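Local coordinates for protein N-acetylmuramoyl-L-alanine amidase AmiD (PDB 3D2Y) that uses a zinc ion to hydrolyse the link between N-acetylmuramoyl and L-amino acid residues in bacterial cell-wall glycopeptides, at residues 196-201 and 241-246; 54-59 and 74-79; 229-234 and 245-250; 105-110 and 118-123. One frame throughout, in Å; residues are numbered along the deposited sequence.

Interaction 1 (196-201 and 241-246); sequences TPVDTA and GEADAE
A single beta bridge, set just ahead of two helix starts, joins the loop before helix 200-210 to the loop before helix 245-258. Its register is Pro197 against Asp244, with CA atoms 4.4 Å apart, and the touching parts run 138° to one another. The two backbone bonds are unequal. Val198 N donates to Ala243 O at 3.0 Å along a nearly straight line (175°), though it reaches that oxygen from above the carbonyl plane. The bond from Ala245 N to Thr196 O, at 2.8 Å, is weak because it bends to 123°. Thr196 O is also met by Asp244 CA at 3.2 Å, a CA-H...O contact. Ala243 CB points at the other loop, 3.5 Å from Val198 O and 4.0 Å from Thr200 CA, while Val198 lays CG2 over Ala245 CA at 3.8 Å. Beside Ala243, one water ties the loops together: it lies 2.6 Å from Thr200 OG1, accepts from Ala243 N and donates to Glu242 OE2. Asp199 and Asp244 are the N-caps of the two helices, and Asp199 OD1 is also bonded to Ser202 OG. Asp244, its CG in the crowded position between backbone N and carbonyl carbon, also reaches Thr247 OG1, His195 and Arg235. Thr200 rests on Gln223 and Ile227 of helix 220-234, and Val198 and Ala245 lean on Arg192, so three C-terminal helices converge around this bridge.

Interaction 2 (54-59 and 74-79); sequences SSHYLV and QLVPEQ
The tight part of this contact begins where strand 57-59 pairs with the end of strand 73-74, Tyr57 facing Gln74 as an antiparallel non-hydrogen-bonded pair. Leu75 N, in the loop beyond, donates to His56 O at 2.8 Å (163°). Ser55 O is buried without a polar partner, 3.3 Å from Leu75 CB. The His56 ring presents CD2 to Val76 O at 3.5 Å, with Pro77 O in its plane and Val76 CG1 3.7 Å from His56 CD2. At the tip of the phenol, Tyr57 OH donates to Glu78 OE2 at 2.6 Å, in the ring plane, the carboxylate turned 84° to the ring. A phenylalanine here would lack the hydroxyl that holds Glu78 OE2 and would probably loosen loop 75-79 from the strand, although Arg140 and Tyr141 could still hold the carboxylate. The looser side belongs to exposed Gln74, alongside the phenol with CB 3.7 Å from Tyr57 CE1, and to Pro77, pointing away. The Ser55 side chain lies about 3 Å from that of Glu104, the proton acceptor, beside the active site. Tyr57 bonds by its backbone to strand 100-105 and rests on helix 124-141, whereas Leu75 meets helix 41-48, so this sheet edge lies between two helices.

Interaction 3 (229-234 and 245-250); sequences AFQMHF and AETQAI
Two successive helices of the C-terminal part pack here in a fully buried helix-helix contact, steeply crossed: the axes of the short segments 229-234 and 245-250 approach to 11.0 Å at 76°. That wide spacing is bridged by long side chains from the first helix. Phe230, with CG anti to the backbone N (chi1 175°), reaches across so that the edge of its ring meets Thr247. CD2 lies 3.5 Å from Thr247 CG2, which sits in the ring plane, and CE2 is 3.4 Å from Thr247 O. Farther along, CZ touches Ile250 CG2 at 3.7 Å. The same methyl packs on Phe234 CB at 3.8 Å, and Ile250 CD1 approaches Phe234 O at 3.5 Å. The pair forms a helix-loop-helix unit, ten residues separating the segments, and a polar group marks the side near that loop. Gln231 NE2 donates to Thr247 OG1 at 3.0 Å, almost straight at 174°, with the hydroxyl oxygen in the amide plane. Thr247 OG1 is also bonded to Asp244, the N-cap of the second helix. The loop also holds the Gln231 amide, OE1 by Gly241 N and NE2 by Glu242 O. Within the first helix, Phe234 CB lies over the rim of one face of the Phe230 ring, while Leu207 and Leu254 press on Phe230 and Val185 of helix 182-189 packs against Ile250.

Interaction 4 (105-110 and 118-123); sequences LENRGW and YFAPFE
Hydrogen bonds centre on Asn107. Its side chain, CG anti to the backbone N, points across to the second segment, where ND2 donates to Ala120 O at 3.2 Å (167°). The acceptor lies in the amide plane, but the donor stands well above the Ala120 carbonyl plane. OD1 turns back to accept from Gly109 N at 2.9 Å, an Asx turn. One water joins OD1 to Ala120 O, and a second joins ND2 to Glu106 O. The same amide is stacked over the Phe122 ring, planes 11° apart, with ND2 3.6 Å above the ring centre. An alanine here would lack both amide atoms and would probably loosen the turn at Gly109 and the hold on the chain at Ala120.

The segments run nearly antiparallel and lead into and out of the small hairpin of strands 110-113 and 116-119, with Trp110 and Phe119 packed against each other at its open end. Trp110 CB sits over the face of Phe119, 3.8 Å from its centroid and close to the ring normal, a CH-pi contact. The indole's edge turns to the same face in an offset edge-to-face pair, planes at 69°. Apolar contacts and a methyl laid on a guanidinium complete the contact: Leu105 CD1 meets Phe122 CE2 at 4.0 Å, and Ala120 CB lies over one guanidinium face of Arg108, 3.4 Å from NH1. Trp110 and Phe119 both touch Tyr36, a substrate-binding residue.

How the interactions relate
From the N terminus, interaction 2 comes first and closes the short loop between 54-59 and 74-79 at the edge of the mixed sheet. Interaction 4 follows in series, closing the hairpin between 105-110 and 118-123; it touches interaction 2 where Val59 O lies 2.9 Å from Glu106 N, which joins the end of strand 57-59 to the chain just after strand 100-105. Both precede the other two. Interaction 1 opens at 196-201, interaction 3 opens within its loop at 229-234, and both end on one stretch, sharing Ala245 and Glu246, so together they tie helices 200-210, 220-234 and 245-258. Interactions 1 and 2 lie on opposite sides of the chain's centre, their centres about 38 Å apart.

Interaction 1 (196-201 and 241-246)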
loop_
_atom_site.group_PDB
_atom_site.type_symbol
_atom_site.label_atom_id
_atom_site.label_comp_id
_atom_site.label_asym_id
_atom_site.label_seq_id
_atom_site.Cartn_x
_atom_site.Cartn_y
_atom_site.Cartn_z
ATOM N N THR A 196 -10.427 -0.958 24.957
ATOM C CA THR A 196 -11.797 -1.366 25.262
ATOM C C THR A 196 -12.313 -2.205 24.080
ATOM O O THR A 196 -12.273 -1.727 22.948
ATOM C CB THR A 196 -12.719 -0.133 25.479
ATOM O OG1 THR A 196 -12.204 0.678 26.545
ATOM C CG2 THR A 196 -14.163 -0.556 25.799
ATOM N N PRO A 197 -12.776 -3.452 24.339
ATOM C CA PRO A 197 -13.310 -4.344 23.292
ATOM C C PRO A 197 -14.523 -3.755 22.584
ATOM O O PRO A 197 -15.447 -3.261 23.237
ATOM C CB PRO A 197 -13.726 -5.597 24.070
ATOM C CG PRO A 197 -12.892 -5.574 25.299
ATOM C CD PRO A 197 -12.806 -4.110 25.662
ATOM N N VAL A 198 -14.504 -3.804 21.250
ATOM C CA VAL A 198 -15.577 -3.293 20.418
ATOM C C VAL A 198 -16.183 -4.436 19.599
ATOM O O VAL A 198 -15.545 -5.455 19.374
ATOM C CB VAL A 198 -15.027 -2.139 19.517
ATOM C CG1 VAL A 198 -15.674 -2.102 18.140
ATOM C CG2 VAL A 198 -15.153 -0.809 20.228
ATOM N N ASP A 199 -17.424 -4.262 19.155
ATOM C CA ASP A 199 -18.128 -5.256 18.367
ATOM C C ASP A 199 -17.386 -5.554 17.030
ATOM O O ASP A 199 -17.203 -4.655 16.210
ATOM C CB ASP A 199 -19.526 -4.741 18.073
ATOM C CG ASP A 199 -20.303 -5.705 17.269
ATOM O OD1 ASP A 199 -20.478 -5.457 16.064
ATOM O OD2 ASP A 199 -20.666 -6.761 17.827
ATOM N N THR A 200 -16.975 -6.802 16.818
ATOM C CA THR A 200 -16.182 -7.143 15.622
ATOM C C THR A 200 -16.916 -6.777 14.332
ATOM O O THR A 200 -16.337 -6.161 13.450
ATOM C CB THR A 200 -15.720 -8.622 15.639
ATOM O OG1 THR A 200 -14.970 -8.850 16.828
ATOM C CG2 THR A 200 -14.831 -8.964 14.466
ATOM N N ALA A 201 -18.181 -7.162 14.205
ATOM C CA ALA A 201 -18.899 -6.900 12.960
ATOM C C ALA A 201 -18.896 -5.407 12.558
ATOM O O ALA A 201 -18.730 -5.061 11.382
ATOM C CB ALA A 201 -20.295 -7.440 13.039
ATOM N N GLY A 241 -5.348 -8.346 15.957
ATOM C CA GLY A 241 -6.515 -8.605 15.135
ATOM C C GLY A 241 -7.819 -8.640 15.891
ATOM O O GLY A 241 -8.816 -9.122 15.362
ATOM N N GLU A 242 -7.775 -8.157 17.142
ATOM C CA GLU A 242 -8.953 -7.959 18.020
ATOM C C GLU A 242 -9.513 -6.536 17.947
ATOM O O GLU A 242 -8.784 -5.532 18.047
ATOM C CB GLU A 242 -8.589 -8.301 19.471
ATOM C CG GLU A 242 -8.146 -9.752 19.672
ATOM C CD GLU A 242 -9.255 -10.784 19.437
ATOM O OE1 GLU A 242 -8.917 -11.971 19.256
ATOM O OE2 GLU A 242 -10.460 -10.429 19.453
ATOM N N ALA A 243 -10.816 -6.449 17.790
ATOM C CA ALA A 243 -11.468 -5.173 17.637
ATOM C C ALA A 243 -11.478 -4.424 18.953
ATOM O O ALA A 243 -12.014 -4.927 19.957
ATOM C CB ALA A 243 -12.880 -5.380 17.138
ATOM N N ASP A 244 -10.878 -3.236 18.965
ATOM C CA ASP A 244 -10.945 -2.386 20.167
ATOM C C ASP A 244 -11.308 -0.953 19.798
ATOM O O ASP A 244 -11.491 -0.633 18.619
ATOM C CB ASP A 244 -9.648 -2.471 21.021
ATOM C CG ASP A 244 -8.381 -2.009 20.283
ATOM O OD1 ASP A 244 -8.445 -1.373 19.209
ATOM O OD2 ASP A 244 -7.268 -2.282 20.819
ATOM N N ALA A 245 -11.414 -0.100 20.804
ATOM C CA ALA A 245 -11.943 1.252 20.637
ATOM C C ALA A 245 -10.973 2.123 19.847
ATOM O O ALA A 245 -11.411 2.936 19.032
ATOM C CB ALA A 245 -12.248 1.883 21.985
ATOM N N GLU A 246 -9.677 1.943 20.080
ATOM C CA GLU A 246 -8.657 2.721 19.360
ATOM C C GLU A 246 -8.653 2.404 17.855
ATOM O O GLU A 246 -8.654 3.327 16.992
ATOM C CB GLU A 246 -7.262 2.482 19.950
ATOM C CG GLU A 246 -6.162 3.244 19.202
ATOM C CD GLU A 246 -4.793 3.097 19.844
ATOM O OE1 GLU A 246 -3.955 3.993 19.643
ATOM O OE2 GLU A 246 -4.567 2.103 20.553
HETATM O O HOH W 1 -12.487 -8.910 17.565
#

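Interaction 2 (54-59 and 74-79)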
loop_
_atom_site.group_PDB
_atom_site.type_symbol
_atom_site.label_atom_id
_atom_site.label_comp_id
_atom_site.label_asym_id
_atom_site.label_seq_id
_atom_site.Cartn_x
_atom_site.Cartn_y
_atom_site.Cartn_z
ATOM N N SER A 54 6.972 -9.924 -10.517
ATOM C CA SER A 54 7.813 -8.748 -10.738
ATOM C C SER A 54 7.307 -7.527 -9.950
ATOM O O SER A 54 6.228 -7.551 -9.341
ATOM C CB SER A 54 7.877 -8.396 -12.225
ATOM O OG SER A 54 6.584 -7.962 -12.683
ATOM N N SER A 55 8.090 -6.459 -9.950
ATOM C CA SER A 55 7.610 -5.172 -9.429
ATOM C C SER A 55 8.210 -4.087 -10.299
ATOM O O SER A 55 9.189 -4.334 -11.027
ATOM C CB SER A 55 8.015 -4.969 -7.964
ATOM O OG SER A 55 9.436 -4.990 -7.836
ATOM N N HIS A 56 7.658 -2.879 -10.217
ATOM C CA HIS A 56 8.213 -1.755 -10.991
ATOM C C HIS A 56 9.522 -1.249 -10.442
ATOM O O HIS A 56 10.429 -0.950 -11.208
ATOM C CB HIS A 56 7.232 -0.614 -11.086
ATOM C CG HIS A 56 5.938 -0.996 -11.717
ATOM N ND1 HIS A 56 4.855 -1.479 -11.001
ATOM C CD2 HIS A 56 5.549 -0.960 -13.017
ATOM C CE1 HIS A 56 3.864 -1.730 -11.836
ATOM N NE2 HIS A 56 4.258 -1.425 -13.066
ATOM N N TYR A 57 9.633 -1.197 -9.109
ATOM C CA TYR A 57 10.863 -0.754 -8.471
ATOM C C TYR A 57 11.351 -1.730 -7.388
ATOM O O TYR A 57 10.574 -2.444 -6.732
ATOM C CB TYR A 57 10.669 0.653 -7.898
ATOM C CG TYR A 57 10.236 1.679 -8.905
ATOM C CD1 TYR A 57 11.189 2.355 -9.670
ATOM C CD2 TYR A 57 8.895 1.982 -9.088
ATOM C CE1 TYR A 57 10.809 3.311 -10.601
ATOM C CE2 TYR A 57 8.486 2.940 -10.035
ATOM C CZ TYR A 57 9.474 3.588 -10.782
ATOM O OH TYR A 57 9.212 4.546 -11.713
ATOM N N LEU A 58 12.662 -1.804 -7.281
ATOM C CA LEU A 58 13.327 -2.535 -6.212
ATOM C C LEU A 58 14.346 -1.608 -5.508
ATOM O O LEU A 58 15.318 -1.131 -6.146
ATOM C CB LEU A 58 14.011 -3.803 -6.764
ATOM C CG LEU A 58 14.883 -4.665 -5.819
ATOM C CD1 LEU A 58 14.086 -5.279 -4.635
ATOM C CD2 LEU A 58 15.535 -5.787 -6.625
ATOM N N VAL A 59 14.108 -1.342 -4.216
ATOM C CA VAL A 59 14.958 -0.444 -3.428
ATOM C C VAL A 59 15.872 -1.282 -2.510
ATOM O O VAL A 59 15.360 -2.001 -1.661
ATOM C CB VAL A 59 14.138 0.551 -2.556
ATOM C CG1 VAL A 59 15.103 1.635 -1.973
ATOM C CG2 VAL A 59 13.003 1.236 -3.429
ATOM N N GLN A 74 14.702 -0.018 -11.512
ATOM C CA GLN A 74 13.373 -0.073 -12.155
ATOM C C GLN A 74 13.353 -1.258 -13.097
ATOM O O GLN A 74 14.227 -1.405 -13.961
ATOM C CB GLN A 74 12.938 1.257 -12.816
ATOM C CG GLN A 74 11.567 1.143 -13.571
ATOM C CD GLN A 74 11.051 2.403 -14.207
ATOM O OE1 GLN A 74 9.852 2.490 -14.543
ATOM N NE2 GLN A 74 11.911 3.377 -14.392
ATOM N N LEU A 75 12.378 -2.138 -12.891
ATOM C CA LEU A 75 12.342 -3.417 -13.559
ATOM C C LEU A 75 11.278 -3.479 -14.637
ATOM O O LEU A 75 11.343 -4.324 -15.511
ATOM C CB LEU A 75 12.100 -4.538 -12.532
ATOM C CG LEU A 75 13.071 -4.642 -11.360
ATOM C CD1 LEU A 75 12.630 -5.740 -10.432
ATOM C CD2 LEU A 75 14.530 -4.920 -11.836
ATOM N N VAL A 76 10.275 -2.601 -14.543
ATOM C CA VAL A 76 9.084 -2.670 -15.389
ATOM C C VAL A 76 8.640 -1.242 -15.664
ATOM O O VAL A 76 8.534 -0.463 -14.716
ATOM C CB VAL A 76 7.888 -3.472 -14.757
ATOM C CG1 VAL A 76 6.578 -3.365 -15.658
ATOM C CG2 VAL A 76 8.254 -4.938 -14.483
ATOM N N PRO A 77 8.463 -0.877 -16.966
ATOM C CA PRO A 77 7.939 0.469 -17.305
ATOM C C PRO A 77 6.588 0.663 -16.608
ATOM O O PRO A 77 5.801 -0.275 -16.522
ATOM C CB PRO A 77 7.771 0.420 -18.830
ATOM C CG PRO A 77 8.721 -0.650 -19.299
ATOM C CD PRO A 77 8.671 -1.694 -18.177
ATOM N N GLU A 78 6.358 1.877 -16.101
ATOM C CA GLU A 78 5.192 2.189 -15.269
ATOM C C GLU A 78 3.936 2.037 -16.100
ATOM O O GLU A 78 2.881 1.771 -15.541
ATOM C CB GLU A 78 5.247 3.629 -14.718
ATOM C CG GLU A 78 6.312 3.910 -13.643
ATOM C CD GLU A 78 6.191 5.317 -12.998
ATOM O OE1 GLU A 78 5.483 6.184 -13.559
ATOM O OE2 GLU A 78 6.813 5.536 -11.936
ATOM N N GLN A 79 4.058 2.213 -17.423
ATOM C CA GLN A 79 2.932 2.100 -18.356
ATOM C C GLN A 79 2.390 0.678 -18.364
ATOM O O GLN A 79 1.275 0.446 -18.750
ATOM C CB GLN A 79 3.387 2.448 -19.778
ATOM C CG GLN A 79 4.099 1.270 -20.470
ATOM C CD GLN A 79 5.099 1.655 -21.521
ATOM O OE1 GLN A 79 6.165 1.038 -21.627
ATOM N NE2 GLN A 79 4.771 2.668 -22.317
#

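Interaction 3 (229-234 and 245-250)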
loop_
_atom_site.group_PDB
_atom_site.type_symbol
_atom_site.label_atom_id
_atom_site.label_comp_id
_atom_site.label_asym_id
_atom_site.label_seq_id
_atom_site.Cartn_x
_atom_site.Cartn_y
_atom_site.Cartn_z
ATOM N N ALA A 229 -4.204 -6.711 9.509
ATOM C CA ALA A 229 -3.668 -5.950 8.375
ATOM C C ALA A 229 -3.833 -4.410 8.586
ATOM O O ALA A 229 -2.895 -3.627 8.361
ATOM C CB ALA A 229 -4.329 -6.405 7.074
ATOM N N PHE A 230 -4.998 -4.014 9.067
ATOM C CA PHE A 230 -5.328 -2.611 9.290
ATOM C C PHE A 230 -4.436 -2.028 10.416
ATOM O O PHE A 230 -3.888 -0.894 10.312
ATOM C CB PHE A 230 -6.819 -2.487 9.639
ATOM C CG PHE A 230 -7.246 -1.100 9.997
ATOM C CD1 PHE A 230 -7.321 -0.108 9.024
ATOM C CD2 PHE A 230 -7.617 -0.783 11.329
ATOM C CE1 PHE A 230 -7.721 1.195 9.358
ATOM C CE2 PHE A 230 -8.011 0.518 11.684
ATOM C CZ PHE A 230 -8.056 1.508 10.684
ATOM N N GLN A 231 -4.279 -2.832 11.471
ATOM C CA GLN A 231 -3.491 -2.424 12.642
ATOM C C GLN A 231 -2.010 -2.334 12.305
ATOM O O GLN A 231 -1.318 -1.404 12.763
ATOM C CB GLN A 231 -3.719 -3.364 13.829
ATOM C CG GLN A 231 -5.161 -3.279 14.392
ATOM C CD GLN A 231 -5.506 -4.405 15.358
ATOM O OE1 GLN A 231 -5.024 -5.524 15.219
ATOM N NE2 GLN A 231 -6.397 -4.126 16.306
ATOM N N MET A 232 -1.503 -3.301 11.546
ATOM C CA MET A 232 -0.103 -3.247 11.080
ATOM C C MET A 232 0.219 -1.945 10.364
ATOM O O MET A 232 1.321 -1.432 10.514
ATOM C CB MET A 232 0.284 -4.443 10.199
ATOM C CG MET A 232 0.397 -5.754 10.940
ATOM S SD MET A 232 1.127 -7.034 9.914
ATOM C CE MET A 232 -0.187 -7.443 8.789
ATOM N N HIS A 233 -0.766 -1.384 9.652
ATOM C CA HIS A 233 -0.607 -0.118 8.930
ATOM C C HIS A 233 -0.864 1.100 9.868
ATOM O O HIS A 233 -0.075 2.060 9.895
ATOM C CB HIS A 233 -1.550 -0.145 7.704
ATOM C CG HIS A 233 -1.366 0.983 6.726
ATOM N ND1 HIS A 233 -1.666 0.856 5.381
ATOM C CD2 HIS A 233 -0.978 2.271 6.905
ATOM C CE1 HIS A 233 -1.453 2.015 4.776
ATOM N NE2 HIS A 233 -1.052 2.889 5.685
ATOM N N PHE A 234 -1.949 1.055 10.642
ATOM C CA PHE A 234 -2.496 2.247 11.270
ATOM C C PHE A 234 -2.494 2.223 12.794
ATOM O O PHE A 234 -2.745 3.264 13.411
ATOM C CB PHE A 234 -3.922 2.546 10.761
ATOM C CG PHE A 234 -4.000 2.897 9.314
ATOM C CD1 PHE A 234 -3.648 4.188 8.892
ATOM C CD2 PHE A 234 -4.466 1.967 8.373
ATOM C CE1 PHE A 234 -3.729 4.551 7.568
ATOM C CE2 PHE A 234 -4.531 2.337 7.009
ATOM C CZ PHE A 234 -4.181 3.646 6.623
ATOM N N ALA A 245 -11.414 -0.100 20.804
ATOM C CA ALA A 245 -11.943 1.252 20.637
ATOM C C ALA A 245 -10.973 2.123 19.847
ATOM O O ALA A 245 -11.411 2.936 19.032
ATOM C CB ALA A 245 -12.248 1.883 21.985
ATOM N N GLU A 246 -9.677 1.943 20.080
ATOM C CA GLU A 246 -8.657 2.721 19.360
ATOM C C GLU A 246 -8.653 2.404 17.855
ATOM O O GLU A 246 -8.654 3.327 16.992
ATOM C CB GLU A 246 -7.262 2.482 19.950
ATOM C CG GLU A 246 -6.162 3.244 19.202
ATOM C CD GLU A 246 -4.793 3.097 19.844
ATOM O OE1 GLU A 246 -3.955 3.993 19.643
ATOM O OE2 GLU A 246 -4.567 2.103 20.553
ATOM N N THR A 247 -8.660 1.100 17.542
ATOM C CA THR A 247 -8.757 0.619 16.169
ATOM C C THR A 247 -10.006 1.178 15.432
ATOM O O THR A 247 -9.887 1.712 14.313
ATOM C CB THR A 247 -8.744 -0.937 16.082
ATOM O OG1 THR A 247 -7.574 -1.440 16.720
ATOM C CG2 THR A 247 -8.692 -1.389 14.657
ATOM N N GLN A 248 -11.175 1.055 16.064
ATOM C CA GLN A 248 -12.392 1.622 15.548
ATOM C C GLN A 248 -12.291 3.148 15.330
ATOM O O GLN A 248 -12.712 3.646 14.286
ATOM C CB GLN A 248 -13.567 1.305 16.481
ATOM C CG GLN A 248 -14.856 1.933 16.017
ATOM C CD GLN A 248 -16.030 1.723 16.953
ATOM O OE1 GLN A 248 -15.918 1.867 18.174
ATOM N NE2 GLN A 248 -17.190 1.414 16.365
ATOM N N ALA A 249 -11.759 3.885 16.308
ATOM C CA ALA A 249 -11.661 5.354 16.221
ATOM C C ALA A 249 -10.772 5.793 15.060
ATOM O O ALA A 249 -11.064 6.778 14.371
ATOM C CB ALA A 249 -11.148 5.941 17.515
ATOM N N ILE A 250 -9.708 5.036 14.833
ATOM C CA ILE A 250 -8.784 5.295 13.724
ATOM C C ILE A 250 -9.498 5.118 12.395
ATOM O O ILE A 250 -9.417 6.004 11.514
ATOM C CB ILE A 250 -7.522 4.411 13.865
ATOM C CG1 ILE A 250 -6.672 4.939 15.055
ATOM C CG2 ILE A 250 -6.705 4.375 12.556
ATOM C CD1 ILE A 250 -5.529 3.986 15.463
#

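Interaction 4 (105-110 and 118-123)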
loop_
_atom_site.group_PDB
_atom_site.type_symbol
_atom_site.label_atom_id
_atom_site.label_comp_id
_atom_site.label_asym_id
_atom_site.label_seq_id
_atom_site.Cartn_x
_atom_site.Cartn_y
_atom_site.Cartn_z
ATOM N N LEU A 105 10.875 -3.325 -1.414
ATOM C CA LEU A 105 11.890 -2.873 -0.456
ATOM C C LEU A 105 12.644 -4.088 0.077
ATOM O O LEU A 105 12.054 -5.008 0.659
ATOM C CB LEU A 105 11.223 -2.107 0.679
ATOM C CG LEU A 105 10.251 -0.956 0.351
ATOM C CD1 LEU A 105 9.727 -0.295 1.635
ATOM C CD2 LEU A 105 10.971 0.082 -0.490
ATOM N N GLU A 106 13.949 -4.085 -0.135
ATOM C CA GLU A 106 14.779 -5.179 0.362
ATOM C C GLU A 106 14.720 -5.111 1.881
ATOM O O GLU A 106 15.201 -4.156 2.488
ATOM C CB GLU A 106 16.218 -5.083 -0.112
ATOM C CG GLU A 106 17.117 -6.219 0.440
ATOM C CD GLU A 106 18.635 -5.932 0.411
ATOM O OE1 GLU A 106 19.365 -6.700 1.054
ATOM O OE2 GLU A 106 19.089 -4.978 -0.249
ATOM N N ASN A 107 14.116 -6.122 2.479
ATOM C CA ASN A 107 13.963 -6.162 3.932
ATOM C C ASN A 107 13.604 -7.607 4.246
ATOM O O ASN A 107 12.913 -8.238 3.452
ATOM C CB ASN A 107 12.865 -5.158 4.364
ATOM C CG ASN A 107 12.477 -5.311 5.845
ATOM O OD1 ASN A 107 11.669 -6.194 6.205
ATOM N ND2 ASN A 107 13.066 -4.470 6.718
ATOM N N ARG A 108 14.074 -8.130 5.379
ATOM C CA ARG A 108 13.928 -9.555 5.701
ATOM C C ARG A 108 12.501 -10.028 6.039
ATOM O O ARG A 108 12.228 -11.250 6.045
ATOM C CB ARG A 108 14.907 -9.933 6.830
ATOM C CG ARG A 108 14.632 -11.261 7.519
ATOM C CD ARG A 108 15.295 -11.309 8.933
ATOM N NE ARG A 108 16.279 -10.237 9.056
ATOM C CZ ARG A 108 16.350 -9.343 10.042
ATOM N NH1 ARG A 108 15.543 -9.392 11.092
ATOM N NH2 ARG A 108 17.287 -8.404 9.976
ATOM N N GLY A 109 11.602 -9.076 6.301
ATOM C CA GLY A 109 10.255 -9.399 6.810
ATOM C C GLY A 109 10.276 -9.974 8.216
ATOM O O GLY A 109 11.060 -9.514 9.080
ATOM N N TRP A 110 9.417 -10.973 8.445
ATOM C CA TRP A 110 9.305 -11.644 9.744
ATOM C C TRP A 110 10.052 -12.964 9.849
ATOM O O TRP A 110 10.214 -13.696 8.869
ATOM C CB TRP A 110 7.843 -11.857 10.177
ATOM C CG TRP A 110 7.037 -12.705 9.255
ATOM C CD1 TRP A 110 6.173 -12.266 8.293
ATOM C CD2 TRP A 110 6.963 -14.136 9.231
ATOM N NE1 TRP A 110 5.600 -13.323 7.649
ATOM C CE2 TRP A 110 6.058 -14.487 8.208
ATOM C CE3 TRP A 110 7.584 -15.161 9.972
ATOM C CZ2 TRP A 110 5.752 -15.821 7.899
ATOM C CZ3 TRP A 110 7.283 -16.486 9.657
ATOM C CH2 TRP A 110 6.373 -16.801 8.633
ATOM N N TYR A 118 8.794 -11.942 14.684
ATOM C CA TYR A 118 9.518 -10.688 14.900
ATOM C C TYR A 118 9.795 -10.117 13.522
ATOM O O TYR A 118 10.262 -10.843 12.644
ATOM C CB TYR A 118 10.862 -10.913 15.619
ATOM C CG TYR A 118 10.854 -10.938 17.151
ATOM C CD1 TYR A 118 10.952 -9.758 17.906
ATOM C CD2 TYR A 118 10.798 -12.152 17.844
ATOM C CE1 TYR A 118 10.964 -9.795 19.326
ATOM C CE2 TYR A 118 10.812 -12.201 19.247
ATOM C CZ TYR A 118 10.894 -11.028 19.985
ATOM O OH TYR A 118 10.900 -11.119 21.376
ATOM N N PHE A 119 9.509 -8.831 13.321
ATOM C CA PHE A 119 9.747 -8.189 12.024
ATOM C C PHE A 119 11.089 -7.439 12.048
ATOM O O PHE A 119 11.617 -7.207 13.116
ATOM C CB PHE A 119 8.594 -7.239 11.678
ATOM C CG PHE A 119 7.338 -7.936 11.213
ATOM C CD1 PHE A 119 7.063 -8.092 9.855
ATOM C CD2 PHE A 119 6.391 -8.399 12.130
ATOM C CE1 PHE A 119 5.882 -8.709 9.411
ATOM C CE2 PHE A 119 5.227 -9.034 11.702
ATOM C CZ PHE A 119 4.941 -9.161 10.356
ATOM N N ALA A 120 11.611 -7.054 10.881
ATOM C CA ALA A 120 12.936 -6.405 10.759
ATOM C C ALA A 120 12.760 -4.906 10.561
ATOM O O ALA A 120 11.938 -4.497 9.754
ATOM C CB ALA A 120 13.646 -6.973 9.565
ATOM N N PRO A 121 13.514 -4.074 11.297
ATOM C CA PRO A 121 13.410 -2.626 11.108
ATOM C C PRO A 121 13.833 -2.186 9.700
ATOM O O PRO A 121 14.680 -2.821 9.076
ATOM C CB PRO A 121 14.388 -2.078 12.172
ATOM C CG PRO A 121 14.451 -3.172 13.202
ATOM C CD PRO A 121 14.453 -4.420 12.384
ATOM N N PHE A 122 13.246 -1.102 9.201
ATOM C CA PHE A 122 13.677 -0.557 7.913
ATOM C C PHE A 122 14.847 0.421 8.057
ATOM O O PHE A 122 14.786 1.412 8.834
ATOM C CB PHE A 122 12.493 0.108 7.220
ATOM C CG PHE A 122 11.440 -0.888 6.740
ATOM C CD1 PHE A 122 10.504 -1.414 7.633
ATOM C CD2 PHE A 122 11.443 -1.341 5.424
ATOM C CE1 PHE A 122 9.514 -2.357 7.233
ATOM C CE2 PHE A 122 10.492 -2.296 5.008
ATOM C CZ PHE A 122 9.524 -2.802 5.937
ATOM N N GLU A 123 15.922 0.150 7.303
ATOM C CA GLU A 123 17.054 1.035 7.234
ATOM C C GLU A 123 16.596 2.447 6.918
ATOM O O GLU A 123 15.848 2.675 5.977
ATOM C CB GLU A 123 18.086 0.543 6.202
ATOM C CG GLU A 123 18.287 -0.978 6.131
ATOM C CD GLU A 123 18.810 -1.643 7.415
ATOM O OE1 GLU A 123 19.245 -0.942 8.375
ATOM O OE2 GLU A 123 18.800 -2.905 7.435
HETATM O O HOH W 2 14.990 -2.475 5.295
HETATM O O HOH W 3 9.880 -5.852 8.527
HETATM O O HOH W 4 12.755 -10.805 10.893
#